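Local atomic coordinates of contact-dependent inhibitor I (Escherichia coli NC101, PDB entry 5I4Q), a protein that probably protects the cell that makes it by binding the toxin domain of contact-dependent inhibitor A and blocking its activity. Residues 27-32 / 73-78; 42-47 / 93-98; 53-58 / 84-89. All coordinates share one frame; numbering follows the deposited sequence.

Interaction 1: residues 27-32 / 73-78; sequences LYEECI and GKRIQD
This helix-to-helix contact in an all-helical fold brings E29, in the C-terminal half of helix 4-40, against R75 and I76 in the first turn of helix 74-82. The CA atoms of E29 and I76 lie 7.4 Å apart, and G73 is the N-cap residue of the shorter helix. Glutamate suits the position because it is long enough to span this gap and offers two kinds of surface: a methylene chain for an isoleucine and a carboxylate for an arginine. Beyond CG the E29 chain runs extended, carrying the acid out to R75. There E29 OE1 accepts a hydrogen bond of 3.1 Å from R75 NH1, part of a salt bridge. The bond is bent, 138° at the hydrogen, and NH1 comes from above the carboxylate plane, while the oxygen lies near the edge of the guanidinium. The two side chains cross at about a right angle with their flat ends steeply inclined, 68° between planes, so a single N-H is used and no paired, coplanar bridge forms. R75 also makes a cation-pi contact with W104, which E29 touches too. From the same helix as E29, Y28 and I32 pack on L61 of helix 44-66, and the Y28 hydroxyl bonds to E60. I76 supplies the apolar half of the contact. With its CG1 branch beside the backbone N (chi1 -62°), it reaches E29 twice: CG1 lies 3.9 Å from E29 OE2, and the terminal methyl CD1 rests 3.9 Å from E29 CG.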
loop_
_atom_site.group_PDB
_atom_site.type_symbol
_atom_site.label_atom_id
_atom_site.label_comp_id
_atom_site.label_asym_id
_atom_site.label_seq_id
_atom_site.Cartn_x
_atom_site.Cartn_y
_atom_site.Cartn_z
ATOM N N LEU B 27 -15.121 7.019 -5.773
ATOM C CA LEU B 27 -16.545 6.902 -5.428
ATOM C C LEU B 27 -16.921 7.701 -4.185
ATOM O O LEU B 27 -17.966 8.293 -4.157
ATOM C CB LEU B 27 -16.977 5.457 -5.181
ATOM C CG LEU B 27 -16.939 4.472 -6.364
ATOM C CD1 LEU B 27 -16.980 3.004 -5.930
ATOM C CD2 LEU B 27 -18.065 4.773 -7.332
ATOM N N TYR B 28 -16.088 7.699 -3.141
ATOM C CA TYR B 28 -16.406 8.479 -1.945
ATOM C C TYR B 28 -16.442 9.941 -2.352
ATOM O O TYR B 28 -17.346 10.635 -2.018
ATOM C CB TYR B 28 -15.421 8.236 -0.809
ATOM C CG TYR B 28 -15.731 7.068 0.112
ATOM C CD1 TYR B 28 -15.324 5.807 -0.176
ATOM C CD2 TYR B 28 -16.309 7.269 1.332
ATOM C CE1 TYR B 28 -15.575 4.770 0.697
ATOM C CE2 TYR B 28 -16.576 6.262 2.176
ATOM C CZ TYR B 28 -16.231 5.005 1.860
ATOM O OH TYR B 28 -16.486 4.003 2.754
ATOM N N GLU B 29 -15.478 10.363 -3.147
ATOM C CA GLU B 29 -15.356 11.748 -3.570
ATOM C C GLU B 29 -16.588 12.201 -4.340
ATOM O O GLU B 29 -17.136 13.254 -4.068
ATOM C CB GLU B 29 -14.077 11.965 -4.398
ATOM C CG GLU B 29 -13.322 13.239 -4.049
ATOM C CD GLU B 29 -12.103 13.504 -4.924
ATOM O OE1 GLU B 29 -12.282 14.185 -5.962
ATOM O OE2 GLU B 29 -10.985 13.070 -4.556
ATOM N N GLU B 30 -17.044 11.385 -5.263
ATOM C CA GLU B 30 -18.207 11.710 -6.066
ATOM C C GLU B 30 -19.463 11.773 -5.207
ATOM O O GLU B 30 -20.218 12.726 -5.289
ATOM C CB GLU B 30 -18.375 10.677 -7.200
ATOM C CG GLU B 30 -17.374 10.853 -8.359
ATOM C CD GLU B 30 -17.248 9.639 -9.318
ATOM O OE1 GLU B 30 -18.146 8.760 -9.344
ATOM O OE2 GLU B 30 -16.224 9.556 -10.053
ATOM N N CYS B 31 -19.674 10.751 -4.382
ATOM C CA CYS B 31 -20.846 10.661 -3.503
ATOM C C CYS B 31 -20.937 11.878 -2.517
ATOM O O CYS B 31 -21.995 12.462 -2.277
ATOM C CB CYS B 31 -20.789 9.336 -2.747
ATOM S SG CYS B 31 -22.396 8.649 -2.328
ATOM N N ILE B 32 -19.797 12.285 -2.001
ATOM C CA ILE B 32 -19.717 13.438 -1.147
ATOM C C ILE B 32 -20.009 14.739 -1.902
ATOM O O ILE B 32 -20.699 15.573 -1.352
ATOM C CB ILE B 32 -18.348 13.534 -0.492
ATOM C CG1 ILE B 32 -18.190 12.412 0.531
ATOM C CG2 ILE B 32 -18.162 14.909 0.099
ATOM C CD1 ILE B 32 -16.747 12.214 0.980
ATOM N N GLY B 73 -5.278 11.517 -1.148
ATOM C CA GLY B 73 -4.980 12.815 -1.763
ATOM C C GLY B 73 -5.416 13.993 -0.903
ATOM O O GLY B 73 -6.356 13.888 -0.158
ATOM N N LYS B 74 -4.723 15.121 -1.036
ATOM C CA LYS B 74 -4.978 16.365 -0.285
ATOM C C LYS B 74 -6.448 16.731 -0.154
ATOM O O LYS B 74 -6.887 17.150 0.901
ATOM C CB LYS B 74 -4.229 17.524 -0.958
ATOM C CG LYS B 74 -4.325 18.883 -0.261
ATOM C CD LYS B 74 -3.380 19.028 0.935
ATOM C CE LYS B 74 -3.701 20.275 1.777
ATOM N NZ LYS B 74 -3.435 21.574 1.089
ATOM N N ARG B 75 -7.200 16.567 -1.220
ATOM C CA ARG B 75 -8.607 16.865 -1.194
ATOM C C ARG B 75 -9.383 16.110 -0.127
ATOM O O ARG B 75 -10.141 16.713 0.663
ATOM C CB ARG B 75 -9.227 16.602 -2.565
ATOM C CG ARG B 75 -10.292 17.618 -2.918
ATOM C CD ARG B 75 -10.681 17.537 -4.381
ATOM N NE ARG B 75 -11.759 18.492 -4.616
ATOM C CZ ARG B 75 -13.005 18.188 -4.961
ATOM N NH1 ARG B 75 -13.376 16.930 -5.168
ATOM N NH2 ARG B 75 -13.885 19.166 -5.123
ATOM N N ILE B 76 -9.222 14.791 -0.148
ATOM C CA ILE B 76 -9.815 13.911 0.852
ATOM C C ILE B 76 -9.211 14.168 2.260
ATOM O O ILE B 76 -9.930 14.136 3.214
ATOM C CB ILE B 76 -9.587 12.448 0.465
ATOM C CG1 ILE B 76 -10.260 12.132 -0.876
ATOM C CG2 ILE B 76 -10.051 11.494 1.558
ATOM C CD1 ILE B 76 -11.756 11.926 -0.747
ATOM N N GLN B 77 -7.921 14.436 2.384
ATOM C CA GLN B 77 -7.336 14.828 3.672
ATOM C C GLN B 77 -7.960 16.083 4.260
ATOM O O GLN B 77 -8.270 16.127 5.430
ATOM C CB GLN B 77 -5.850 15.055 3.584
ATOM C CG GLN B 77 -5.002 13.972 4.208
ATOM C CD GLN B 77 -3.537 14.085 3.780
ATOM O OE1 GLN B 77 -3.187 13.818 2.619
ATOM N NE2 GLN B 77 -2.680 14.478 4.706
ATOM N N ASP B 78 -8.147 17.101 3.443
ATOM C CA ASP B 78 -8.827 18.309 3.866
ATOM C C ASP B 78 -10.247 18.035 4.254
ATOM O O ASP B 78 -10.700 18.529 5.286
ATOM C CB ASP B 78 -8.799 19.376 2.779
ATOM C CG ASP B 78 -7.406 19.948 2.567
ATOM O OD1 ASP B 78 -6.514 19.822 3.462
ATOM O OD2 ASP B 78 -7.192 20.521 1.485
#

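Interaction 2: residues 42-47 / 93-98; sequences TNFDNA and YWHKKF
H95 of helix 88-99 reaches across this all-helical fold to the N-cap of helix 44-66, where it meets T42, F44 and A47 together. Its CG is anti to the backbone N (chi1 -176°), which carries the ring toward the start of helix 44-66. At the base, H95 CB lies 3.9 Å from F44 CD1, near the plane of the phenyl ring and at its edge. CG meets the same CD1. On one side of the imidazole, ND1 comes within 4.1 Å of F44 CB, and CE1 approaches the backbone N of F44 at 3.5 Å; on the other side, CD2 touches the methyl CB of A47 at 4.1 Å, where only a methyl stands beside the ring. F44 CA sits over one imidazole face, a CH-pi contact 4.0 Å from the centroid. The phenyl turns its edge to the imidazole face in an offset edge-to-face pair, with centroids 5.6 Å apart and planes at 69°. The first turn that H95 meets is shaped by N43, the N-cap residue, whose OD1 accepts from N46 N; K92 adds a cation-pi contact to F44, and I39 and F51 also touch H95. Histidine suits this place because it joins a flat face for hydrocarbon with a polar tip for a carbonyl that precedes the helix. At that tip, NE2 carries the hydrogen and gives it to T42 O at 2.7 Å, nearly straight at 159°, with the oxygen lying in the plane of the imidazole.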
loop_
_atom_site.group_PDB
_atom_site.type_symbol
_atom_site.label_atom_id
_atom_site.label_comp_id
_atom_site.label_asym_id
_atom_site.label_seq_id
_atom_site.Cartn_x
_atom_site.Cartn_y
_atom_site.Cartn_z
ATOM N N THR B 42 -31.373 22.331 0.051
ATOM C CA THR B 42 -32.589 22.039 0.823
ATOM C C THR B 42 -32.553 22.787 2.142
ATOM O O THR B 42 -31.531 23.428 2.491
ATOM C CB THR B 42 -32.851 20.498 0.938
ATOM O OG1 THR B 42 -34.190 20.259 1.375
ATOM C CG2 THR B 42 -31.933 19.783 1.851
ATOM N N ASN B 43 -33.666 22.760 2.868
ATOM C CA ASN B 43 -33.678 23.455 4.155
ATOM C C ASN B 43 -32.954 22.639 5.283
ATOM O O ASN B 43 -32.645 21.463 5.143
ATOM C CB ASN B 43 -35.095 23.947 4.519
ATOM C CG ASN B 43 -36.002 22.838 5.009
ATOM O OD1 ASN B 43 -35.536 21.792 5.488
ATOM N ND2 ASN B 43 -37.310 23.062 4.917
ATOM N N PHE B 44 -32.684 23.299 6.388
ATOM C CA PHE B 44 -31.917 22.699 7.451
ATOM C C PHE B 44 -32.524 21.418 7.990
ATOM O O PHE B 44 -31.818 20.434 8.169
ATOM C CB PHE B 44 -31.652 23.691 8.593
ATOM C CG PHE B 44 -30.676 23.185 9.611
ATOM C CD1 PHE B 44 -29.347 23.076 9.298
ATOM C CD2 PHE B 44 -31.096 22.791 10.875
ATOM C CE1 PHE B 44 -28.417 22.660 10.244
ATOM C CE2 PHE B 44 -30.191 22.311 11.808
ATOM C CZ PHE B 44 -28.840 22.233 11.484
ATOM N N ASP B 45 -33.801 21.400 8.266
ATOM C CA ASP B 45 -34.405 20.167 8.797
ATOM C C ASP B 45 -34.259 18.964 7.875
ATOM O O ASP B 45 -33.906 17.872 8.310
ATOM C CB ASP B 45 -35.879 20.391 9.117
ATOM C CG ASP B 45 -36.091 21.208 10.416
ATOM O OD1 ASP B 45 -35.158 21.930 10.900
ATOM O OD2 ASP B 45 -37.215 21.111 10.979
ATOM N N ASN B 46 -34.521 19.180 6.600
ATOM C CA ASN B 46 -34.516 18.119 5.596
ATOM C C ASN B 46 -33.097 17.674 5.250
ATOM O O ASN B 46 -32.929 16.670 4.599
ATOM C CB ASN B 46 -35.160 18.604 4.307
ATOM C CG ASN B 46 -36.601 18.984 4.478
ATOM O OD1 ASN B 46 -37.300 18.430 5.314
ATOM N ND2 ASN B 46 -37.048 19.955 3.689
ATOM N N ALA B 47 -32.103 18.482 5.646
ATOM C CA ALA B 47 -30.687 18.196 5.452
ATOM C C ALA B 47 -30.112 17.244 6.486
ATOM O O ALA B 47 -29.046 16.713 6.254
ATOM C CB ALA B 47 -29.882 19.491 5.458
ATOM N N TYR B 93 -23.206 25.673 10.444
ATOM C CA TYR B 93 -22.146 26.334 9.682
ATOM C C TYR B 93 -22.023 25.766 8.259
ATOM O O TYR B 93 -21.962 26.502 7.286
ATOM C CB TYR B 93 -20.807 26.176 10.414
ATOM C CG TYR B 93 -19.609 26.686 9.662
ATOM C CD1 TYR B 93 -19.354 28.057 9.550
ATOM C CD2 TYR B 93 -18.693 25.813 9.100
ATOM C CE1 TYR B 93 -18.236 28.535 8.861
ATOM C CE2 TYR B 93 -17.562 26.277 8.435
ATOM C CZ TYR B 93 -17.328 27.627 8.313
ATOM O OH TYR B 93 -16.204 28.083 7.632
ATOM N N TRP B 94 -21.978 24.455 8.135
ATOM C CA TRP B 94 -21.774 23.841 6.813
ATOM C C TRP B 94 -23.001 24.026 5.955
ATOM O O TRP B 94 -22.875 24.285 4.759
ATOM C CB TRP B 94 -21.368 22.369 6.939
ATOM C CG TRP B 94 -19.954 22.197 7.485
ATOM C CD1 TRP B 94 -19.597 21.544 8.631
ATOM C CD2 TRP B 94 -18.739 22.692 6.909
ATOM N NE1 TRP B 94 -18.235 21.610 8.807
ATOM C CE2 TRP B 94 -17.686 22.313 7.762
ATOM C CE3 TRP B 94 -18.443 23.423 5.769
ATOM C CZ2 TRP B 94 -16.347 22.674 7.522
ATOM C CZ3 TRP B 94 -17.113 23.766 5.511
ATOM C CH2 TRP B 94 -16.085 23.376 6.378
ATOM N N HIS B 95 -24.190 23.941 6.549
ATOM C CA HIS B 95 -25.402 24.143 5.750
ATOM C C HIS B 95 -25.390 25.524 5.106
ATOM O O HIS B 95 -25.645 25.677 3.916
ATOM C CB HIS B 95 -26.653 23.939 6.587
ATOM C CG HIS B 95 -27.922 24.037 5.798
ATOM N ND1 HIS B 95 -28.841 25.052 5.985
ATOM C CD2 HIS B 95 -28.419 23.252 4.813
ATOM C CE1 HIS B 95 -29.846 24.887 5.145
ATOM N NE2 HIS B 95 -29.606 23.812 4.413
ATOM N N LYS B 96 -25.063 26.530 5.892
ATOM C CA LYS B 96 -24.998 27.875 5.386
ATOM C C LYS B 96 -24.016 27.982 4.263
ATOM O O LYS B 96 -24.341 28.517 3.222
ATOM C CB LYS B 96 -24.652 28.868 6.502
ATOM C CG LYS B 96 -24.290 30.264 6.000
ATOM C CD LYS B 96 -24.932 31.357 6.853
ATOM C CE LYS B 96 -24.500 32.768 6.442
ATOM N NZ LYS B 96 -24.878 33.093 5.031
ATOM N N LYS B 97 -22.809 27.470 4.464
ATOM C CA LYS B 97 -21.767 27.599 3.441
ATOM C C LYS B 97 -22.152 26.869 2.163
ATOM O O LYS B 97 -21.942 27.391 1.088
ATOM C CB LYS B 97 -20.416 27.107 3.957
ATOM C CG LYS B 97 -19.678 28.135 4.797
ATOM C CD LYS B 97 -18.216 27.746 4.946
ATOM C CE LYS B 97 -17.259 28.666 4.192
ATOM N NZ LYS B 97 -16.961 29.912 4.958
ATOM N N PHE B 98 -22.714 25.669 2.286
ATOM C CA PHE B 98 -23.072 24.851 1.117
ATOM C C PHE B 98 -24.268 25.495 0.359
ATOM O O PHE B 98 -24.294 25.504 -0.849
ATOM C CB PHE B 98 -23.471 23.431 1.524
ATOM C CG PHE B 98 -22.384 22.595 2.156
ATOM C CD1 PHE B 98 -21.035 22.874 1.983
ATOM C CD2 PHE B 98 -22.726 21.479 2.897
ATOM C CE1 PHE B 98 -20.062 22.068 2.530
ATOM C CE2 PHE B 98 -21.750 20.697 3.468
ATOM C CZ PHE B 98 -20.421 21.003 3.298
#

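Interaction 3: residues 53-58 / 84-89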
loop_
_atom_site.group_PDB
_atom_site.type_symbol
_atom_site.label_atom_id
_atom_site.label_comp_id
_atom_site.label_asym_id
_atom_site.label_seq_id
_atom_site.Cartn_x
_atom_site.Cartn_y
_atom_site.Cartn_z
ATOM N N ASP B 53 -25.448 10.889 6.504
ATOM C CA ASP B 53 -24.689 10.168 5.446
ATOM C C ASP B 53 -23.313 10.792 5.201
ATOM O O ASP B 53 -22.325 10.100 5.142
ATOM C CB ASP B 53 -25.438 10.134 4.107
ATOM C CG ASP B 53 -26.747 9.358 4.171
ATOM O OD1 ASP B 53 -26.937 8.510 5.091
ATOM O OD2 ASP B 53 -27.608 9.600 3.291
ATOM N N LEU B 54 -23.264 12.111 5.091
ATOM C CA LEU B 54 -22.016 12.806 4.869
ATOM C C LEU B 54 -21.026 12.542 5.981
ATOM O O LEU B 54 -19.889 12.223 5.717
ATOM C CB LEU B 54 -22.290 14.295 4.780
ATOM C CG LEU B 54 -21.069 15.178 4.593
ATOM C CD1 LEU B 54 -20.357 14.786 3.306
ATOM C CD2 LEU B 54 -21.458 16.630 4.491
ATOM N N PHE B 55 -21.433 12.691 7.232
ATOM C CA PHE B 55 -20.494 12.424 8.334
ATOM C C PHE B 55 -20.140 10.972 8.540
ATOM O O PHE B 55 -19.046 10.651 9.086
ATOM C CB PHE B 55 -21.007 13.020 9.646
ATOM C CG PHE B 55 -21.044 14.521 9.649
ATOM C CD1 PHE B 55 -19.869 15.234 9.625
ATOM C CD2 PHE B 55 -22.236 15.206 9.733
ATOM C CE1 PHE B 55 -19.869 16.616 9.671
ATOM C CE2 PHE B 55 -22.256 16.601 9.729
ATOM C CZ PHE B 55 -21.064 17.305 9.719
ATOM N N ARG B 56 -21.052 10.082 8.152
ATOM C CA ARG B 56 -20.803 8.643 8.228
ATOM C C ARG B 56 -19.649 8.318 7.272
ATOM O O ARG B 56 -18.755 7.548 7.611
ATOM C CB ARG B 56 -22.017 7.828 7.866
ATOM C CG ARG B 56 -21.867 6.329 8.119
ATOM C CD ARG B 56 -22.908 5.479 7.393
ATOM N NE ARG B 56 -22.550 5.259 5.998
ATOM C CZ ARG B 56 -23.171 5.746 4.922
ATOM N NH1 ARG B 56 -22.677 5.445 3.723
ATOM N NH2 ARG B 56 -24.255 6.522 5.011
HETATM N N MSE B 57 -19.656 8.960 6.115
HETATM C CA MSE B 57 -18.593 8.775 5.143
HETATM C C MSE B 57 -17.282 9.335 5.621
HETATM O O MSE B 57 -16.280 8.733 5.405
HETATM C CB MSE B 57 -18.962 9.390 3.781
HETATM C CG MSE B 57 -20.108 8.559 3.227
HETATM SE SE MSE B 57 -20.489 9.015 1.326
HETATM C CE MSE B 57 -22.257 8.085 1.204
ATOM N N GLN B 58 -17.308 10.529 6.177
ATOM C CA GLN B 58 -16.139 11.127 6.731
ATOM C C GLN B 58 -15.563 10.188 7.790
ATOM O O GLN B 58 -14.374 10.020 7.857
ATOM C CB GLN B 58 -16.445 12.520 7.300
ATOM C CG GLN B 58 -15.280 13.265 7.987
ATOM C CD GLN B 58 -14.862 12.721 9.335
ATOM O OE1 GLN B 58 -15.616 12.026 10.011
ATOM N NE2 GLN B 58 -13.638 13.021 9.740
ATOM N N ASP B 84 -14.808 16.491 10.353
ATOM C CA ASP B 84 -14.689 15.590 11.493
ATOM C C ASP B 84 -15.695 15.896 12.580
ATOM O O ASP B 84 -16.349 15.022 13.095
ATOM C CB ASP B 84 -13.274 15.674 12.108
ATOM C CG ASP B 84 -12.994 14.521 13.021
ATOM O OD1 ASP B 84 -12.923 13.381 12.519
ATOM O OD2 ASP B 84 -12.952 14.696 14.234
ATOM N N ARG B 85 -15.828 17.159 12.915
ATOM C CA ARG B 85 -16.736 17.556 13.948
ATOM C C ARG B 85 -18.185 17.552 13.416
ATOM O O ARG B 85 -18.497 18.250 12.468
ATOM C CB ARG B 85 -16.343 18.952 14.415
ATOM C CG ARG B 85 -17.218 19.446 15.566
ATOM C CD ARG B 85 -16.845 20.857 16.040
ATOM N NE ARG B 85 -17.842 21.383 17.014
ATOM C CZ ARG B 85 -17.806 22.589 17.541
ATOM N NH1 ARG B 85 -16.876 23.445 17.135
ATOM N NH2 ARG B 85 -18.757 22.952 18.403
ATOM N N ASP B 86 -19.040 16.787 14.085
ATOM C CA ASP B 86 -20.396 16.541 13.716
ATOM C C ASP B 86 -21.296 16.859 14.895
ATOM O O ASP B 86 -21.451 16.057 15.796
ATOM C CB ASP B 86 -20.526 15.062 13.305
ATOM C CG ASP B 86 -21.992 14.598 13.070
ATOM O OD1 ASP B 86 -22.917 15.440 12.943
ATOM O OD2 ASP B 86 -22.197 13.362 13.009
ATOM N N ASP B 87 -21.857 18.070 14.909
ATOM C CA ASP B 87 -22.875 18.396 15.872
ATOM C C ASP B 87 -23.778 19.465 15.269
ATOM O O ASP B 87 -23.564 19.886 14.136
ATOM C CB ASP B 87 -22.228 18.892 17.196
ATOM C CG ASP B 87 -21.277 20.055 16.973
ATOM O OD1 ASP B 87 -21.617 20.984 16.186
ATOM O OD2 ASP B 87 -20.172 20.051 17.570
ATOM N N PHE B 88 -24.753 19.928 16.050
ATOM C CA PHE B 88 -25.700 20.971 15.616
ATOM C C PHE B 88 -24.992 22.230 15.071
ATOM O O PHE B 88 -25.372 22.743 14.018
ATOM C CB PHE B 88 -26.675 21.304 16.754
ATOM C CG PHE B 88 -27.543 22.524 16.497
ATOM C CD1 PHE B 88 -28.663 22.446 15.692
ATOM C CD2 PHE B 88 -27.230 23.743 17.084
ATOM C CE1 PHE B 88 -29.444 23.562 15.441
ATOM C CE2 PHE B 88 -28.009 24.873 16.861
ATOM C CZ PHE B 88 -29.118 24.778 16.033
ATOM N N TYR B 89 -23.911 22.637 15.746
ATOM C CA TYR B 89 -23.240 23.905 15.491
ATOM C C TYR B 89 -22.379 23.823 14.261
ATOM O O TYR B 89 -22.289 24.800 13.520
ATOM C CB TYR B 89 -22.461 24.399 16.741
ATOM C CG TYR B 89 -23.395 24.621 17.908
ATOM C CD1 TYR B 89 -24.139 25.797 18.005
ATOM C CD2 TYR B 89 -23.586 23.630 18.871
ATOM C CE1 TYR B 89 -25.029 25.997 19.029
ATOM C CE2 TYR B 89 -24.470 23.804 19.899
ATOM C CZ TYR B 89 -25.208 24.988 19.978
ATOM O OH TYR B 89 -26.102 25.165 21.045
HETATM O O HOH W 1 -14.964 11.245 12.427
HETATM O O HOH W 2 -17.825 12.929 11.725
#
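The helical segment 53-58 runs beside a loop, 84-87, that leads into helix 88-99, and the backbones come closest at two places, with CA atoms 6.8 Å apart at F55 and D86 and 6.7 Å apart at Q58 and D84. At the first, the carboxylate of D86 lies flat on the F55 ring, the planes only 11° apart. D86 CG stands 3.4 Å above the ring plane, toward the rim, and D86 OD1 is 3.3 Å from F55 CD2. D86 CB adds a CH-pi contact, 3.8 Å from the ring centroid. An acid over an aromatic face would be a poor match by itself; the salt bridge from D86 OD1 to R91 NE probably offsets its charge, and F55 touches R91 too. At the second place the chain of Q58 bends at chi2 (-72°), turning its amide to D84. Q58 NE2 donates to the anti lone pair of D84 OD1 at 2.9 Å, across amide and carboxylate planes 74° apart, and bonds to I80 O as well. Two waters lie within bonding distance of Q58 OE1 and of D84, one near OD1 and the other near the backbone O, though not all of these bonds need form together. The other oxygen, D84 OD2, is bound by H85 and R37 of the contact-dependent inhibitor A chain, and R85 forms a salt bridge with D57 of that chain. Q58 may thus act as a second-shell residue that positions D84. D87, whose OD2 accepts from R85 NE at 2.7 Å in a salt bridge, is the N-cap of helix 88-99. On the helical side, L54 packs on I32 and I39, and M57 (a selenomethionine) on C31, which places segment 53-58 between helix 4-40 and the loop.

Interactions 2 and 3 both join helix 44-66 to helix 88-99 or the loop before it, and they meet where F44 packs on F88 and F98 on L54. Interaction 1 ties helix 4-40 to helix 74-82 and reaches interaction 3 through C31 and I32 against M57 and L54; it has no touch with interaction 2, about 7 Å away at the nearest atoms. Interaction 3 is buried, and there an amide meets a carboxylate that is also bound by the inhibitor A chain, and an acid lies on a phenyl face. Interaction 1, partly buried near the chain's centre, relies on opposite charges and one isoleucine. Interaction 2, at the surface some 19 Å from that centre, pairs two aromatic rings and uses a backbone carbonyl.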